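PDB 4DNY: metalloprotease stcE from Escherichia coli, which acts as a secreted zinc metalloprotease and mucinase that probably cleaves O-linked glycoproteins, C1 esterase inhibitor among them, aiding adhesion and immune evasion during infection. Local coordinates for residues S43-H48 with I68-G73; S47-N52 with K79-V84. One frame throughout, in Å; residues are numbered along the deposited sequence.

In the fold
Both contacts start from helix 43-49, overlap in S47 and H48, and have centres about 8 Å apart. Contact 1 sets the helix against the end of strand 67-69 and the residues after it; contact 2 sets its later part, with the residues that follow, against strand 80-86, the next strand in the chain. Strand 67-69 is an outer member of a three-stranded sheet, whereas 80-86 is the middle strand of a five-stranded one, so the short helix packs against elements of both sheets, consistent with the beta-sandwich domain assigned to this family. The contacts meet in one apolar cluster: I45 CG2 lies 4.0 Å from V81 CG2, and L70 CD2 lies 3.9 Å from F83 CZ.

Contact 1: S43-H48 with I68-G73; sequences SSIHSH and IYLPQG
I45 and H46, adjacent on the helix, take hold of P71 from two directions. The two branches of I45 divide the work. CG2, anti to the backbone N, meets P71 CD at 3.7 Å, the two side chains crossing at about a right angle. The longer branch is fully extended (chi2 -180°), carrying CD1 to 3.9 Å from L70 CD2 and close to the carbonyl oxygen of Y69. H46 CG is anti to the backbone N (chi1 -155°). Its imidazole meets P71 obliquely, with H46 ND1 3.7 Å from P71 CB. Farther round the ring, CE1 comes within 3.3 Å of Q72 O and approaches G73 CA; a beta carbon on G73 would lie only 3.1 Å from H46 CE1, so the bare backbone lets the ring come this close. The segments meet by van der Waals contact, largely apolar, with the H46 ring also against a carbonyl oxygen, while H46 NE2 is hydrogen-bonded to D75 OD1 just beyond G73. I45 also touches V81 of strand 80-86. L70 also packs on F83 of that strand, on V93 and Y95 of strand 91-95 and on W117 of strand 116-119, whose indole NE1 bonds P71 O.

Contact 2: S47-N52 with K79-V84; sequences SHLTNN and KMVRFV
K79, the residue just before strand 80-86, reaches two backbone carbonyls, those of L49 and N52, and these two bonds supply the polar part of the contact. Its NZ lies 2.9 Å from L49 O, almost in line with that carbonyl (C=O...N 165°), and equally far from N52 O, where it stands well above the carbonyl plane. A bend at chi2 (-63°) turns CD aside, after which the chain runs extended to the ammonium group. One ammonium group thus satisfies two backbone carbonyls, whose partial negative charge would probably favour the charged lysine.

Apolar contact follows the stem of the same side chain. The side chains of L49 and K79 run antiparallel alongside one another, and L49 CD1 and CD2 each lie 4.0 Å from K79 CB. L49 CD1 continues to V81 CG2 at 4.2 Å, while L49 CD2 rests 3.7 Å from M80 O.

A third group of bonds shapes the turn that presents the two carbonyls. T50 OG1 bonds back to S47 O at 2.6 Å, an acceptor it shares with T50 N. N52 ND2 reaches H48 O at 2.9 Å in a nearly straight bond (N-H...O 164°), with the acceptor in the plane of the N52 amide.

L49 also touches V55 of strand 54-60, the parallel neighbour of 80-86, so its side chain meets both strands. The arrangement is that of a helix laid on one face of a beta-sandwich sheet, held where the chain leaves it by a lysine that just precedes the strand beneath.

Contact 1: S43-H48 with I68-G73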
loop_
_atom_site.group_PDB
_atom_site.type_symbol
_atom_site.label_atom_id
_atom_site.label_comp_id
_atom_site.label_asym_id
_atom_site.label_seq_id
_atom_site.Cartn_x
_atom_site.Cartn_y
_atom_site.Cartn_z
ATOM N N SER A 43 -0.557 1.848 -10.531
ATOM C CA SER A 43 -1.636 1.267 -11.330
ATOM C C SER A 43 -2.099 -0.120 -10.874
ATOM O O SER A 43 -3.277 -0.405 -10.884
ATOM C CB SER A 43 -1.231 1.233 -12.821
ATOM O OG SER A 43 -1.055 2.563 -13.263
ATOM N N SER A 44 -1.176 -0.999 -10.449
ATOM C CA SER A 44 -1.582 -2.348 -10.077
ATOM C C SER A 44 -2.334 -2.362 -8.781
ATOM O O SER A 44 -3.291 -3.079 -8.651
ATOM C CB SER A 44 -0.386 -3.356 -10.020
ATOM O OG SER A 44 0.516 -3.034 -9.007
ATOM N N ILE A 45 -1.912 -1.534 -7.823
ATOM C CA ILE A 45 -2.655 -1.401 -6.555
ATOM C C ILE A 45 -4.045 -0.885 -6.881
ATOM O O ILE A 45 -5.044 -1.389 -6.379
ATOM C CB ILE A 45 -1.932 -0.424 -5.581
ATOM C CG1 ILE A 45 -0.579 -1.023 -5.069
ATOM C CG2 ILE A 45 -2.856 -0.122 -4.353
ATOM C CD1 ILE A 45 0.147 -0.115 -4.116
ATOM N N HIS A 46 -4.119 0.131 -7.774
ATOM C CA HIS A 46 -5.389 0.711 -8.158
ATOM C C HIS A 46 -6.341 -0.371 -8.733
ATOM O O HIS A 46 -7.508 -0.471 -8.355
ATOM C CB HIS A 46 -5.131 1.813 -9.207
ATOM C CG HIS A 46 -6.184 2.867 -9.264
ATOM N ND1 HIS A 46 -5.909 4.156 -9.703
ATOM C CD2 HIS A 46 -7.490 2.853 -8.902
ATOM C CE1 HIS A 46 -7.016 4.887 -9.602
ATOM N NE2 HIS A 46 -7.993 4.116 -9.150
ATOM N N SER A 47 -5.803 -1.181 -9.640
ATOM C CA SER A 47 -6.592 -2.254 -10.311
ATOM C C SER A 47 -7.113 -3.270 -9.266
ATOM O O SER A 47 -8.255 -3.657 -9.293
ATOM C CB SER A 47 -5.770 -2.964 -11.409
ATOM O OG SER A 47 -4.641 -3.569 -10.805
ATOM N N HIS A 48 -6.245 -3.667 -8.343
ATOM C CA HIS A 48 -6.655 -4.613 -7.294
ATOM C C HIS A 48 -7.666 -4.071 -6.312
ATOM O O HIS A 48 -8.552 -4.800 -5.838
ATOM C CB HIS A 48 -5.397 -5.182 -6.576
ATOM C CG HIS A 48 -4.623 -6.124 -7.437
ATOM N ND1 HIS A 48 -5.211 -7.206 -8.071
ATOM C CD2 HIS A 48 -3.319 -6.134 -7.775
ATOM C CE1 HIS A 48 -4.286 -7.836 -8.776
ATOM N NE2 HIS A 48 -3.130 -7.216 -8.595
ATOM N N ILE A 68 7.669 2.536 -3.884
ATOM C CA ILE A 68 6.313 2.095 -4.052
ATOM C C ILE A 68 5.368 3.282 -3.979
ATOM O O ILE A 68 5.349 4.020 -3.004
ATOM C CB ILE A 68 5.927 1.132 -2.917
ATOM C CG1 ILE A 68 6.909 -0.093 -2.968
ATOM C CG2 ILE A 68 4.450 0.700 -3.040
ATOM C CD1 ILE A 68 6.920 -0.925 -1.705
ATOM N N TYR A 69 4.495 3.396 -4.988
ATOM C CA TYR A 69 3.614 4.549 -5.088
ATOM C C TYR A 69 2.160 4.174 -4.845
ATOM O O TYR A 69 1.621 3.290 -5.529
ATOM C CB TYR A 69 3.729 5.178 -6.476
ATOM C CG TYR A 69 5.106 5.777 -6.737
ATOM C CD1 TYR A 69 5.382 7.088 -6.446
ATOM C CD2 TYR A 69 6.134 4.975 -7.257
ATOM C CE1 TYR A 69 6.633 7.631 -6.723
ATOM C CE2 TYR A 69 7.392 5.509 -7.518
ATOM C CZ TYR A 69 7.621 6.844 -7.209
ATOM O OH TYR A 69 8.882 7.397 -7.459
ATOM N N LEU A 70 1.492 4.858 -3.909
ATOM C CA LEU A 70 0.067 4.634 -3.771
ATOM C C LEU A 70 -0.698 5.434 -4.858
ATOM O O LEU A 70 -0.326 6.540 -5.169
ATOM C CB LEU A 70 -0.372 5.020 -2.355
ATOM C CG LEU A 70 0.225 4.251 -1.193
ATOM C CD1 LEU A 70 -0.633 4.513 0.071
ATOM C CD2 LEU A 70 0.221 2.729 -1.434
ATOM N N PRO A 71 -1.722 4.821 -5.453
ATOM C CA PRO A 71 -2.485 5.511 -6.509
ATOM C C PRO A 71 -3.365 6.642 -5.985
ATOM O O PRO A 71 -3.675 6.698 -4.779
ATOM C CB PRO A 71 -3.302 4.386 -7.089
ATOM C CG PRO A 71 -3.558 3.421 -5.903
ATOM C CD PRO A 71 -2.278 3.486 -5.146
ATOM N N GLN A 72 -3.834 7.514 -6.896
ATOM C CA GLN A 72 -4.813 8.515 -6.581
ATOM C C GLN A 72 -6.009 8.321 -7.500
ATOM O O GLN A 72 -5.857 7.867 -8.621
ATOM C CB GLN A 72 -4.252 9.919 -6.794
ATOM C CG GLN A 72 -3.119 10.306 -5.877
ATOM C CD GLN A 72 -3.578 10.602 -4.448
ATOM O OE1 GLN A 72 -4.632 11.201 -4.245
ATOM N NE2 GLN A 72 -2.737 10.284 -3.489
ATOM N N GLY A 73 -7.193 8.693 -7.020
ATOM C CA GLY A 73 -8.389 8.683 -7.855
ATOM C C GLY A 73 -9.631 8.500 -7.053
ATOM O O GLY A 73 -9.618 7.971 -5.929
#

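Contact 2: S47-N52 with K79-V84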
loop_
_atom_site.group_PDB
_atom_site.type_symbol
_atom_site.label_atom_id
_atom_site.label_comp_id
_atom_site.label_asym_id
_atom_site.label_seq_id
_atom_site.Cartn_x
_atom_site.Cartn_y
_atom_site.Cartn_z
ATOM N N SER A 47 -5.803 -1.181 -9.640
ATOM C CA SER A 47 -6.592 -2.254 -10.311
ATOM C C SER A 47 -7.113 -3.270 -9.266
ATOM O O SER A 47 -8.255 -3.657 -9.293
ATOM C CB SER A 47 -5.770 -2.964 -11.409
ATOM O OG SER A 47 -4.641 -3.569 -10.805
ATOM N N HIS A 48 -6.245 -3.667 -8.343
ATOM C CA HIS A 48 -6.655 -4.613 -7.294
ATOM C C HIS A 48 -7.666 -4.071 -6.312
ATOM O O HIS A 48 -8.552 -4.800 -5.838
ATOM C CB HIS A 48 -5.397 -5.182 -6.576
ATOM C CG HIS A 48 -4.623 -6.124 -7.437
ATOM N ND1 HIS A 48 -5.211 -7.206 -8.071
ATOM C CD2 HIS A 48 -3.319 -6.134 -7.775
ATOM C CE1 HIS A 48 -4.286 -7.836 -8.776
ATOM N NE2 HIS A 48 -3.130 -7.216 -8.595
ATOM N N LEU A 49 -7.667 -2.748 -6.118
ATOM C CA LEU A 49 -8.638 -2.118 -5.252
ATOM C C LEU A 49 -10.020 -1.933 -5.862
ATOM O O LEU A 49 -10.979 -1.635 -5.170
ATOM C CB LEU A 49 -8.095 -0.772 -4.726
ATOM C CG LEU A 49 -6.965 -0.839 -3.671
ATOM C CD1 LEU A 49 -6.429 0.534 -3.328
ATOM C CD2 LEU A 49 -7.500 -1.574 -2.399
ATOM N N THR A 50 -10.123 -2.147 -7.172
ATOM C CA THR A 50 -11.446 -2.057 -7.793
ATOM C C THR A 50 -12.360 -3.182 -7.304
ATOM O O THR A 50 -13.585 -3.000 -7.245
ATOM C CB THR A 50 -11.351 -1.982 -9.351
ATOM O OG1 THR A 50 -10.734 -3.145 -9.839
ATOM C CG2 THR A 50 -10.553 -0.778 -9.780
ATOM N N ASN A 51 -11.786 -4.339 -7.002
ATOM C CA ASN A 51 -12.574 -5.503 -6.513
ATOM C C ASN A 51 -12.275 -5.955 -5.083
ATOM O O ASN A 51 -12.799 -6.990 -4.627
ATOM C CB ASN A 51 -12.425 -6.681 -7.480
ATOM C CG ASN A 51 -13.004 -6.371 -8.848
ATOM O OD1 ASN A 51 -12.275 -6.437 -9.832
ATOM N ND2 ASN A 51 -14.294 -5.987 -8.908
ATOM N N ASN A 52 -11.432 -5.188 -4.375
ATOM C CA ASN A 52 -11.053 -5.479 -3.000
ATOM C C ASN A 52 -11.086 -4.256 -2.123
ATOM O O ASN A 52 -10.694 -3.177 -2.570
ATOM C CB ASN A 52 -9.628 -6.052 -2.960
ATOM C CG ASN A 52 -9.547 -7.427 -3.628
ATOM O OD1 ASN A 52 -9.860 -8.423 -2.996
ATOM N ND2 ASN A 52 -9.135 -7.479 -4.892
ATOM N N LYS A 79 -10.844 2.862 0.601
ATOM C CA LYS A 79 -9.963 1.725 0.380
ATOM C C LYS A 79 -8.749 1.798 1.300
ATOM O O LYS A 79 -8.311 2.854 1.715
ATOM C CB LYS A 79 -9.499 1.671 -1.085
ATOM C CG LYS A 79 -10.616 1.488 -2.066
ATOM C CD LYS A 79 -11.349 0.181 -1.887
ATOM C CE LYS A 79 -12.459 -0.037 -2.939
ATOM N NZ LYS A 79 -12.926 -1.401 -3.056
ATOM N N MET A 80 -8.120 0.617 1.517
ATOM C CA MET A 80 -6.975 0.495 2.433
ATOM C C MET A 80 -5.824 -0.269 1.806
ATOM O O MET A 80 -6.031 -1.152 0.980
ATOM C CB MET A 80 -7.407 -0.128 3.765
ATOM C CG MET A 80 -8.336 0.754 4.518
ATOM S SD MET A 80 -8.960 -0.035 6.021
ATOM C CE MET A 80 -7.461 -0.338 7.032
ATOM N N VAL A 81 -4.622 0.063 2.250
ATOM C CA VAL A 81 -3.404 -0.652 1.840
ATOM C C VAL A 81 -2.565 -0.928 3.074
ATOM O O VAL A 81 -2.279 -0.004 3.849
ATOM C CB VAL A 81 -2.549 0.133 0.788
ATOM C CG1 VAL A 81 -1.322 -0.694 0.382
ATOM C CG2 VAL A 81 -3.435 0.419 -0.438
ATOM N N ARG A 82 -2.178 -2.175 3.255
ATOM C CA ARG A 82 -1.282 -2.586 4.334
ATOM C C ARG A 82 0.029 -3.051 3.746
ATOM O O ARG A 82 0.049 -3.705 2.695
ATOM C CB ARG A 82 -1.918 -3.731 5.165
ATOM C CG ARG A 82 -1.045 -4.117 6.353
ATOM C CD ARG A 82 -1.674 -5.179 7.190
ATOM N NE ARG A 82 -2.905 -4.699 7.861
ATOM C CZ ARG A 82 -4.105 -5.230 7.728
ATOM N NH1 ARG A 82 -4.282 -6.284 6.893
ATOM N NH2 ARG A 82 -5.169 -4.781 8.409
ATOM N N PHE A 83 1.140 -2.695 4.379
ATOM C CA PHE A 83 2.500 -3.194 4.011
ATOM C C PHE A 83 3.054 -3.983 5.159
ATOM O O PHE A 83 2.955 -3.542 6.303
ATOM C CB PHE A 83 3.458 -2.045 3.732
ATOM C CG PHE A 83 3.142 -1.302 2.483
ATOM C CD1 PHE A 83 3.764 -1.618 1.307
ATOM C CD2 PHE A 83 2.212 -0.252 2.483
ATOM C CE1 PHE A 83 3.446 -0.935 0.137
ATOM C CE2 PHE A 83 1.932 0.454 1.321
ATOM C CZ PHE A 83 2.541 0.097 0.161
ATOM N N VAL A 84 3.657 -5.131 4.846
ATOM C CA VAL A 84 4.444 -5.901 5.786
ATOM C C VAL A 84 5.773 -6.253 5.183
ATOM O O VAL A 84 5.813 -6.958 4.166
ATOM C CB VAL A 84 3.690 -7.213 6.235
ATOM C CG1 VAL A 84 4.528 -7.957 7.291
ATOM C CG2 VAL A 84 2.286 -6.890 6.695
#